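Local coordinates for protein HMG-CoA Lyase (Bacillus subtilis subsp. subtilis, PDB 1YDO) that is of unknown function but folds as a TIM-barrel protein of the HMGL-like family and assembles from two chains, at residues Tyr141-Phe146 and Gly177-Ala182; Leu206-Thr211 and Thr228-Ser233; Gly181-Ala186 and Leu216-Thr221; Glu106-Lys111 and Cys148-Asp153. All blocks are in the same frame, centred on the assembly; numbering follows the deposited sequence.

Contact 1: residues Tyr141-Phe146 and Gly177-Ala182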
# COMPACT_ATOMS: atom_id res chain seq x y z
N TYR A 141 -4.18 19.43 14.40
CA TYR A 141 -3.52 18.78 13.29
C TYR A 141 -2.04 19.12 13.30
O TYR A 141 -1.65 20.13 12.74
CB TYR A 141 -4.12 19.28 11.99
CG TYR A 141 -4.93 18.27 11.24
CD1 TYR A 141 -4.35 17.10 10.78
CD2 TYR A 141 -6.29 18.48 10.98
CE1 TYR A 141 -5.08 16.16 10.09
CE2 TYR A 141 -7.04 17.55 10.28
CZ TYR A 141 -6.42 16.40 9.84
OH TYR A 141 -7.13 15.46 9.14
N LEU A 142 -1.23 18.30 13.94
CA LEU A 142 0.20 18.57 13.98
C LEU A 142 0.82 17.94 12.73
O LEU A 142 0.74 16.72 12.55
CB LEU A 142 0.80 17.97 15.24
CG LEU A 142 1.97 18.73 15.86
CD1 LEU A 142 2.54 17.90 16.99
CD2 LEU A 142 3.03 19.01 14.81
N SER A 143 1.42 18.74 11.87
CA SER A 143 1.99 18.17 10.66
C SER A 143 3.49 18.06 10.73
O SER A 143 4.12 18.53 11.67
CB SER A 143 1.59 18.99 9.44
OG SER A 143 2.09 20.30 9.53
N THR A 144 4.04 17.40 9.71
CA THR A 144 5.47 17.17 9.56
C THR A 144 6.10 16.50 10.79
O THR A 144 7.24 16.79 11.15
CB THR A 144 6.19 18.50 9.20
OG1 THR A 144 7.51 18.21 8.73
CG2 THR A 144 6.28 19.41 10.39
N VAL A 145 5.36 15.59 11.42
CA VAL A 145 5.87 14.90 12.61
C VAL A 145 6.80 13.74 12.26
O VAL A 145 7.58 13.31 13.10
CB VAL A 145 4.72 14.37 13.49
CG1 VAL A 145 3.78 15.49 13.86
CG2 VAL A 145 3.97 13.28 12.78
N PHE A 146 6.72 13.26 11.03
CA PHE A 146 7.57 12.15 10.59
C PHE A 146 8.60 12.61 9.56
O PHE A 146 8.99 11.84 8.68
CB PHE A 146 6.73 11.04 9.97
CG PHE A 146 5.90 10.29 10.96
CD1 PHE A 146 6.49 9.44 11.87
CD2 PHE A 146 4.51 10.46 11.00
CE1 PHE A 146 5.72 8.75 12.80
CE2 PHE A 146 3.73 9.77 11.94
CZ PHE A 146 4.34 8.92 12.84
N GLY A 177 0.54 13.82 11.58
CA GLY A 177 0.56 13.49 10.18
C GLY A 177 1.91 13.32 9.51
O GLY A 177 2.93 13.85 9.94
N ASP A 178 1.89 12.55 8.42
CA ASP A 178 3.06 12.28 7.61
C ASP A 178 2.92 13.13 6.35
O ASP A 178 2.47 12.66 5.32
CB ASP A 178 3.11 10.81 7.22
CG ASP A 178 4.37 10.45 6.45
OD1 ASP A 178 4.45 9.32 5.92
OD2 ASP A 178 5.29 11.29 6.40
N THR A 179 3.32 14.39 6.46
CA THR A 179 3.20 15.28 5.33
C THR A 179 3.93 14.80 4.08
O THR A 179 3.29 14.46 3.08
CB THR A 179 3.69 16.68 5.71
OG1 THR A 179 2.98 17.13 6.86
CG2 THR A 179 3.46 17.65 4.58
N ILE A 180 5.26 14.76 4.13
CA ILE A 180 6.03 14.35 2.96
C ILE A 180 5.66 12.93 2.55
O ILE A 180 5.76 12.58 1.38
CB ILE A 180 7.56 14.47 3.21
CG1 ILE A 180 8.07 13.28 4.04
CG2 ILE A 180 7.87 15.76 3.95
CD1 ILE A 180 7.45 13.19 5.44
N GLY A 181 5.22 12.14 3.53
CA GLY A 181 4.85 10.76 3.26
C GLY A 181 6.04 9.81 3.30
O GLY A 181 6.06 8.79 2.62
N ALA A 182 7.04 10.14 4.12
CA ALA A 182 8.23 9.31 4.22
C ALA A 182 8.38 8.66 5.59
O ALA A 182 9.41 8.82 6.25
CB ALA A 182 9.47 10.13 3.88

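Contact 2: residues Leu206-Thr211 and Thr228-Ser233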
# COMPACT_ATOMS: atom_id res chain seq x y z
N LEU A 206 -3.94 9.36 13.51
CA LEU A 206 -2.88 9.34 12.53
C LEU A 206 -3.35 9.68 11.12
O LEU A 206 -4.35 9.17 10.64
CB LEU A 206 -2.18 7.98 12.53
CG LEU A 206 -1.27 7.77 13.72
CD1 LEU A 206 -0.65 6.40 13.62
CD2 LEU A 206 -0.19 8.84 13.77
N HIS A 207 -2.62 10.58 10.47
CA HIS A 207 -2.93 10.99 9.13
C HIS A 207 -1.73 10.62 8.26
O HIS A 207 -0.77 11.37 8.18
CB HIS A 207 -3.15 12.50 9.10
CG HIS A 207 -3.77 13.00 7.81
ND1 HIS A 207 -4.08 14.32 7.60
CD2 HIS A 207 -4.16 12.34 6.69
CE1 HIS A 207 -4.62 14.46 6.40
NE2 HIS A 207 -4.68 13.28 5.83
N PHE A 208 -1.78 9.45 7.62
CA PHE A 208 -0.69 9.02 6.77
C PHE A 208 -0.90 9.37 5.29
O PHE A 208 -2.03 9.40 4.80
CB PHE A 208 -0.49 7.51 6.89
CG PHE A 208 0.07 7.08 8.20
CD1 PHE A 208 1.32 7.54 8.62
CD2 PHE A 208 -0.64 6.22 9.02
CE1 PHE A 208 1.85 7.15 9.85
CE2 PHE A 208 -0.13 5.82 10.25
CZ PHE A 208 1.12 6.29 10.67
N HIS A 209 0.20 9.62 4.59
CA HIS A 209 0.16 9.92 3.16
C HIS A 209 0.90 8.79 2.45
O HIS A 209 2.09 8.61 2.67
CB HIS A 209 0.86 11.26 2.87
CG HIS A 209 -0.01 12.46 3.10
ND1 HIS A 209 0.47 13.74 3.02
CD2 HIS A 209 -1.32 12.55 3.42
CE1 HIS A 209 -0.52 14.59 3.28
NE2 HIS A 209 -1.61 13.90 3.53
N ASP A 210 0.23 8.01 1.60
CA ASP A 210 1.00 6.95 0.97
C ASP A 210 1.63 7.38 -0.34
O ASP A 210 1.48 6.72 -1.36
CB ASP A 210 0.18 5.66 0.78
CG ASP A 210 -0.93 5.80 -0.21
OD1 ASP A 210 -1.65 6.82 -0.12
OD2 ASP A 210 -1.09 4.91 -1.08
N THR A 211 2.33 8.51 -0.28
CA THR A 211 3.04 9.01 -1.44
C THR A 211 4.07 7.93 -1.80
O THR A 211 4.45 7.79 -2.95
CB THR A 211 3.76 10.30 -1.11
OG1 THR A 211 2.81 11.30 -0.75
CG2 THR A 211 4.58 10.77 -2.29
N THR A 228 -6.37 4.08 17.45
CA THR A 228 -7.60 3.54 16.88
C THR A 228 -8.33 4.59 16.05
O THR A 228 -9.49 4.42 15.68
CB THR A 228 -8.55 3.03 18.01
OG1 THR A 228 -8.87 4.11 18.90
CG2 THR A 228 -7.87 1.91 18.81
N VAL A 229 -7.63 5.68 15.77
CA VAL A 229 -8.19 6.76 14.98
C VAL A 229 -7.33 7.01 13.75
O VAL A 229 -6.14 7.31 13.85
CB VAL A 229 -8.26 8.05 15.81
CG1 VAL A 229 -8.99 9.14 15.04
CG2 VAL A 229 -8.93 7.77 17.12
N PHE A 230 -7.92 6.89 12.58
CA PHE A 230 -7.16 7.11 11.37
C PHE A 230 -7.88 7.99 10.38
O PHE A 230 -9.08 7.83 10.16
CB PHE A 230 -6.81 5.78 10.74
CG PHE A 230 -5.86 4.96 11.58
CD1 PHE A 230 -4.49 5.18 11.50
CD2 PHE A 230 -6.34 4.00 12.45
CE1 PHE A 230 -3.60 4.43 12.29
CE2 PHE A 230 -5.47 3.25 13.24
CZ PHE A 230 -4.09 3.47 13.16
N ASP A 231 -7.15 8.92 9.80
CA ASP A 231 -7.71 9.84 8.83
C ASP A 231 -7.55 9.27 7.45
O ASP A 231 -6.54 8.63 7.15
CB ASP A 231 -6.98 11.17 8.91
CG ASP A 231 -7.32 11.94 10.17
OD1 ASP A 231 -6.66 12.97 10.42
OD2 ASP A 231 -8.24 11.51 10.89
N GLY A 232 -8.55 9.50 6.60
CA GLY A 232 -8.50 8.99 5.24
C GLY A 232 -9.15 9.92 4.24
O GLY A 232 -9.84 10.86 4.61
N SER A 233 -8.92 9.67 2.96
CA SER A 233 -9.51 10.49 1.91
C SER A 233 -10.21 9.60 0.88
O SER A 233 -9.57 8.76 0.25
CB SER A 233 -8.42 11.31 1.23
OG SER A 233 -8.97 12.04 0.16

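Contact 3: residues Gly181-Ala186 and Leu216-Thr221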
# COMPACT_ATOMS: atom_id res chain seq x y z
N GLY A 181 5.22 12.14 3.53
CA GLY A 181 4.85 10.76 3.26
C GLY A 181 6.04 9.81 3.30
O GLY A 181 6.06 8.79 2.62
N ALA A 182 7.04 10.14 4.12
CA ALA A 182 8.23 9.31 4.22
C ALA A 182 8.38 8.66 5.59
O ALA A 182 9.41 8.82 6.25
CB ALA A 182 9.47 10.13 3.88
N ALA A 183 7.35 7.94 6.02
CA ALA A 183 7.35 7.25 7.31
C ALA A 183 7.32 5.76 7.05
O ALA A 183 6.70 5.31 6.09
CB ALA A 183 6.13 7.66 8.13
N ASN A 184 8.01 5.00 7.88
CA ASN A 184 8.05 3.55 7.74
C ASN A 184 7.59 2.93 9.06
O ASN A 184 7.67 3.57 10.11
CB ASN A 184 9.46 3.06 7.44
CG ASN A 184 10.45 3.59 8.42
OD1 ASN A 184 11.04 4.64 8.21
ND2 ASN A 184 10.64 2.87 9.53
N PRO A 185 7.11 1.68 9.01
CA PRO A 185 6.62 0.96 10.19
C PRO A 185 7.59 0.99 11.34
O PRO A 185 7.21 0.87 12.49
CB PRO A 185 6.40 -0.45 9.66
CG PRO A 185 6.03 -0.21 8.22
CD PRO A 185 7.04 0.83 7.81
N ALA A 186 8.86 1.16 11.02
CA ALA A 186 9.85 1.19 12.09
C ALA A 186 9.81 2.55 12.77
O ALA A 186 9.87 2.65 13.99
CB ALA A 186 11.24 0.93 11.53
N LEU A 216 -0.87 2.09 4.55
CA LEU A 216 -1.50 0.97 5.21
C LEU A 216 -0.51 0.20 6.06
O LEU A 216 -0.87 -0.29 7.13
CB LEU A 216 -2.15 0.08 4.16
CG LEU A 216 -3.64 0.33 3.87
CD1 LEU A 216 -3.91 1.78 3.63
CD2 LEU A 216 -4.03 -0.50 2.68
N ALA A 217 0.73 0.10 5.59
CA ALA A 217 1.78 -0.60 6.32
C ALA A 217 2.02 0.10 7.65
O ALA A 217 2.09 -0.53 8.70
CB ALA A 217 3.05 -0.60 5.51
N ASN A 218 2.16 1.41 7.59
CA ASN A 218 2.35 2.16 8.81
C ASN A 218 1.12 2.01 9.68
O ASN A 218 1.21 2.00 10.90
CB ASN A 218 2.60 3.63 8.50
CG ASN A 218 3.87 3.85 7.70
OD1 ASN A 218 4.89 3.20 7.95
ND2 ASN A 218 3.82 4.76 6.74
N MSE A 219 -0.03 1.89 9.06
CA MSE A 219 -1.25 1.77 9.83
C MSE A 219 -1.27 0.51 10.67
O MSE A 219 -1.73 0.52 11.81
CB MSE A 219 -2.43 1.77 8.91
CG MSE A 219 -3.67 2.20 9.58
SE MSE A 219 -4.82 2.73 8.18
CE MSE A 219 -3.84 4.28 7.50
N VAL A 220 -0.77 -0.59 10.11
CA VAL A 220 -0.75 -1.83 10.83
C VAL A 220 0.09 -1.67 12.08
O VAL A 220 -0.33 -2.05 13.17
CB VAL A 220 -0.18 -2.97 9.98
CG1 VAL A 220 0.06 -4.20 10.84
CG2 VAL A 220 -1.15 -3.30 8.86
N THR A 221 1.28 -1.10 11.93
CA THR A 221 2.17 -0.88 13.07
C THR A 221 1.43 -0.06 14.13
O THR A 221 1.48 -0.38 15.32
CB THR A 221 3.43 -0.13 12.64
OG1 THR A 221 4.12 -0.90 11.66
CG2 THR A 221 4.35 0.10 13.83

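Contact 4: residues Glu106-Lys111 and Cys148-Asp153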
# COMPACT_ATOMS: atom_id res chain seq x y z
N GLU A 106 9.83 24.06 12.30
CA GLU A 106 9.78 25.52 12.29
C GLU A 106 9.74 26.02 10.84
O GLU A 106 8.88 26.82 10.48
CB GLU A 106 11.03 26.09 12.98
CG GLU A 106 10.91 27.57 13.36
CD GLU A 106 10.17 27.77 14.67
OE1 GLU A 106 9.64 28.89 14.89
OE2 GLU A 106 10.13 26.82 15.49
N THR A 107 10.66 25.52 10.02
CA THR A 107 10.75 25.92 8.62
C THR A 107 9.44 25.69 7.87
O THR A 107 8.97 26.57 7.15
CB THR A 107 11.87 25.16 7.91
OG1 THR A 107 13.07 25.25 8.68
CG2 THR A 107 12.13 25.75 6.52
N HIS A 108 8.86 24.51 8.04
CA HIS A 108 7.61 24.18 7.37
C HIS A 108 6.49 25.09 7.84
O HIS A 108 5.69 25.58 7.05
CB HIS A 108 7.21 22.73 7.65
CG HIS A 108 5.95 22.31 6.94
ND1 HIS A 108 5.86 22.25 5.57
CD2 HIS A 108 4.74 21.93 7.41
CE1 HIS A 108 4.65 21.85 5.23
NE2 HIS A 108 3.95 21.65 6.33
N ASN A 109 6.43 25.30 9.15
CA ASN A 109 5.40 26.15 9.72
C ASN A 109 5.52 27.57 9.18
O ASN A 109 4.58 28.11 8.59
CB ASN A 109 5.53 26.16 11.25
CG ASN A 109 4.25 26.57 11.94
OD1 ASN A 109 4.27 27.34 12.89
ND2 ASN A 109 3.13 26.04 11.47
N ARG A 110 6.69 28.16 9.37
CA ARG A 110 6.93 29.52 8.91
C ARG A 110 6.72 29.65 7.40
O ARG A 110 6.35 30.71 6.91
CB ARG A 110 8.35 29.96 9.29
CG ARG A 110 8.76 31.32 8.73
CD ARG A 110 9.62 32.10 9.71
NE ARG A 110 8.84 32.58 10.86
CZ ARG A 110 7.82 33.43 10.77
NH1 ARG A 110 7.17 33.81 11.86
NH2 ARG A 110 7.43 33.88 9.58
N LYS A 111 6.93 28.56 6.67
CA LYS A 111 6.76 28.59 5.22
C LYS A 111 5.49 27.84 4.83
O LYS A 111 5.53 26.90 4.04
CB LYS A 111 7.98 27.96 4.53
CG LYS A 111 8.08 28.28 3.04
CD LYS A 111 9.42 27.85 2.48
CE LYS A 111 9.59 28.31 1.03
NZ LYS A 111 10.87 27.85 0.40
N CYS A 148 10.39 16.50 7.69
CA CYS A 148 10.04 17.74 7.01
C CYS A 148 10.61 17.81 5.60
O CYS A 148 11.70 17.32 5.34
CB CYS A 148 10.56 18.93 7.83
SG CYS A 148 10.24 20.57 7.09
N PRO A 149 9.87 18.42 4.68
CA PRO A 149 10.37 18.52 3.31
C PRO A 149 11.56 19.50 3.22
O PRO A 149 12.35 19.48 2.26
CB PRO A 149 9.15 19.03 2.54
CG PRO A 149 8.44 19.86 3.55
CD PRO A 149 8.52 19.00 4.79
N TYR A 150 11.69 20.33 4.25
CA TYR A 150 12.76 21.32 4.31
C TYR A 150 13.83 20.94 5.32
O TYR A 150 15.01 20.84 4.98
CB TYR A 150 12.16 22.68 4.69
CG TYR A 150 11.04 23.14 3.79
CD1 TYR A 150 9.84 23.61 4.33
CD2 TYR A 150 11.19 23.16 2.40
CE1 TYR A 150 8.83 24.09 3.52
CE2 TYR A 150 10.18 23.64 1.57
CZ TYR A 150 9.01 24.11 2.15
OH TYR A 150 8.02 24.64 1.36
N GLU A 151 13.43 20.72 6.57
CA GLU A 151 14.38 20.35 7.61
C GLU A 151 14.72 18.88 7.55
O GLU A 151 15.58 18.40 8.29
CB GLU A 151 13.82 20.69 8.99
CG GLU A 151 13.50 22.15 9.17
CD GLU A 151 13.17 22.49 10.60
OE1 GLU A 151 12.77 23.65 10.85
OE2 GLU A 151 13.32 21.62 11.47
N LYS A 152 14.04 18.16 6.66
CA LYS A 152 14.25 16.73 6.50
C LYS A 152 13.97 15.96 7.79
O LYS A 152 12.88 15.41 7.97
CB LYS A 152 15.68 16.45 6.03
CG LYS A 152 15.77 15.37 4.96
CD LYS A 152 15.00 15.78 3.71
CE LYS A 152 15.53 17.09 3.11
NZ LYS A 152 14.72 17.59 1.95
N ASP A 153 14.94 15.90 8.68
CA ASP A 153 14.76 15.17 9.93
C ASP A 153 14.05 16.04 10.98
O ASP A 153 14.26 17.26 11.03
CB ASP A 153 16.11 14.71 10.47
CG ASP A 153 16.00 13.46 11.31
OD1 ASP A 153 16.13 12.36 10.73
OD2 ASP A 153 15.78 13.59 12.54
O HOH W 1 11.94 22.45 13.55

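Contact 1: residues Tyr141-Phe146 and Gly177-Ala182
Gly177 and Phe146 carry most of this contact, with Thr179 adding a side-chain bond farther along the 177-182 loop. Gly177 N donates to Leu142 O at 3.1 Å, meeting the oxygen almost in line with its carbonyl (C=O...N 170°). The Gly177 carbonyl in turn accepts a weak bond from Val145 N, 3.3 Å from Gly177 O, so the glycine's N binds the strand and its O, weakly, the loop that follows it. Phe146 directs its CB toward the 177-182 loop. Its CG lies anti to its own carbonyl carbon (chi1 -70°), and CD2 settles 3.9 Å from Gly177 O and 4.0 Å from Asp178 CB. The ring crosses the Asp178 side chain at about a right angle, its plane 73° from that of the carboxylate. Asp178 OD2 accepts weak bonds from Gly181 N and Ala182 N, within the same loop. Thr179 takes a polar part: its OG1 accepts from Thr144 N at 3.1 Å and lies 3.5 Å from Ser143 CB. Farther out, the Phe146 side chain also packs on Val188 and Val191 of helix 185-196, and Thr179 O accepts from His209 ND1. The arrangement is that of two adjacent parallel strands of a TIM barrel, 137-143 and 174-177, whose following loops interlock at the C-terminal rim.

Contact 2: residues Leu206-Thr211 and Thr228-Ser233
Leu206 and Phe230 lie side by side and point the same way, while their neighbours His207 and Asp231 meet crosswise on the other face of the sheet. In the first pair Leu206 CB comes 3.8 Å from Phe230 CD1, and Leu206 CD1 reaches CE1 of the same ring. Phe208 joins them edge to edge, its CE2 4.3 Å from Phe230 CE1 and each of the two atoms near the plane of the other ring. In the second pair Asp231 brings its CB over one face of the His207 imidazole, a CH-pi contact 4.1 Å from the ring centroid and 29° off the normal. The two side chains cross at about a right angle, with ring and carboxylate planes 72° apart. His207 CG, anti to its backbone N (chi1 -167°), lies 3.9 Å from Asp231 CB. The backbones are laced by Leu206 N to Val229 O, 3.0 Å, and by Asp231 N to Leu206 O, 2.9 Å and almost straight. The Asp231 carboxylate is held by a salt bridge to Arg139 and a hydrogen bond from Ser175, and His207 NE2 bonds Asn249. On the opposite face helix 215-225 covers Leu206 and Phe230 with Ala222, and Phe230 with Met219 (a selenomethionine). Strand 204-207, that helix and strand 229-232 form a beta-alpha-beta crossover unit of the TIM barrel, with Leu206 and Phe230 turned to the helix and His207 and Asp231 to the barrel interior.

Contact 3: residues Gly181-Ala186 and Leu216-Thr221
Asn218 sets its carboxamide across Pro185, the two side chains crossing at about a right angle. The amide's two ends do different things. ND2 donates to Ala183 O at 3.0 Å, approaching from above the carbonyl plane, 67° out of it, and with a C=O...N angle of 112°. OD1 has no hydrogen to accept from the proline and simply packs beside its ring, near N, CD and CG. Asn218 CG, anti to its own carbonyl carbon (chi1 -63°), lies 3.6 Å from Ala183 O, and the bond at ND2 is consistent with the modelled turn of the amide. Ala183 O has a second donor in Thr214 OG1, so two side chains grip this buried carbonyl, and Ala183 CB lies 4.0 Å from Asn218 ND2. Pro185 meets two further residues of the helix, one turn apart: its CG rests 4.0 Å from Ala217 CB, and its CB lies against Thr221 OG1. The threonine methyl, CG2, flanks the Pro185 carbonyl. Asn218 also packs on Phe208 and on Val188 of helix 185-196. At the subunit interface, Pro185 touches Val220 of the second subunit, and Val220 touches Pro185 of that subunit. The contact thus joins segment 181-186, at the loop leading into helix 185-196, to helix 215-225. Helices 185-196 and 215-225 are successive in the outer layer of the TIM barrel, packed on each other where the two chains of the assembly come together.

Contact 4: residues Glu106-Lys111 and Cys148-Asp153
Glu151 grips Thr107 through a single oxygen, OE1, which accepts from Thr107 N at 2.9 Å along a nearly straight N-H (171°) and from Thr107 OG1 at 2.7 Å. The hydroxyl uses the anti lone pair of OE1. The other carboxylate oxygen works through water 1, which donates to Glu151 OE2 and accepts from Glu106 N. The N-terminal turn of helix 106-110, against which the acid is set, would be expected to favour a charged carboxylate. Beside this polar cluster Tyr150 lies on the helix: its CB meets Thr107 CG2 at 3.6 Å, and the edge of its ring meets His108 CA. The extended Lys111 chain crosses it at about a right angle, CD 3.7 Å from Tyr150 OH. Pro149 CG sits 4.0 Å above the centre of the Tyr150 ring, covering one face. Behind them Cys148 SG accepts from both Tyr150 N and Glu151 N, each 3.2 Å away, a local grip on the loop next to the two residues that meet the helix; SG also packs on His108 CB. The contact pins the loop between strand 137-143 and helix 156-169 to the short helix that follows strand 97-103.

How the contacts relate
Contacts 1, 2 and 3 are buried, whereas contact 4 is partly buried and includes exposed residues. Contacts 1 and 2 belong to one parallel sheet; contact 2 rests on strand-to-strand backbone bonds, contact 1 on one such bond plus bonds of the following loops. They meet where Tyr141 packs on His207 and its OH makes a weak hydrogen bond to Asp231 OD1. Contact 3 lies in the helical layer outside that sheet, shares Gly181 and Ala182 with contact 1, and relies on an amide and a proline. It touches contact 2 through Met219 and Phe230. Contact 4, with its carboxylate and water, joins contact 1 where Pro149 meets Ile180, but its nearest atoms stay about 9 Å from contact 2.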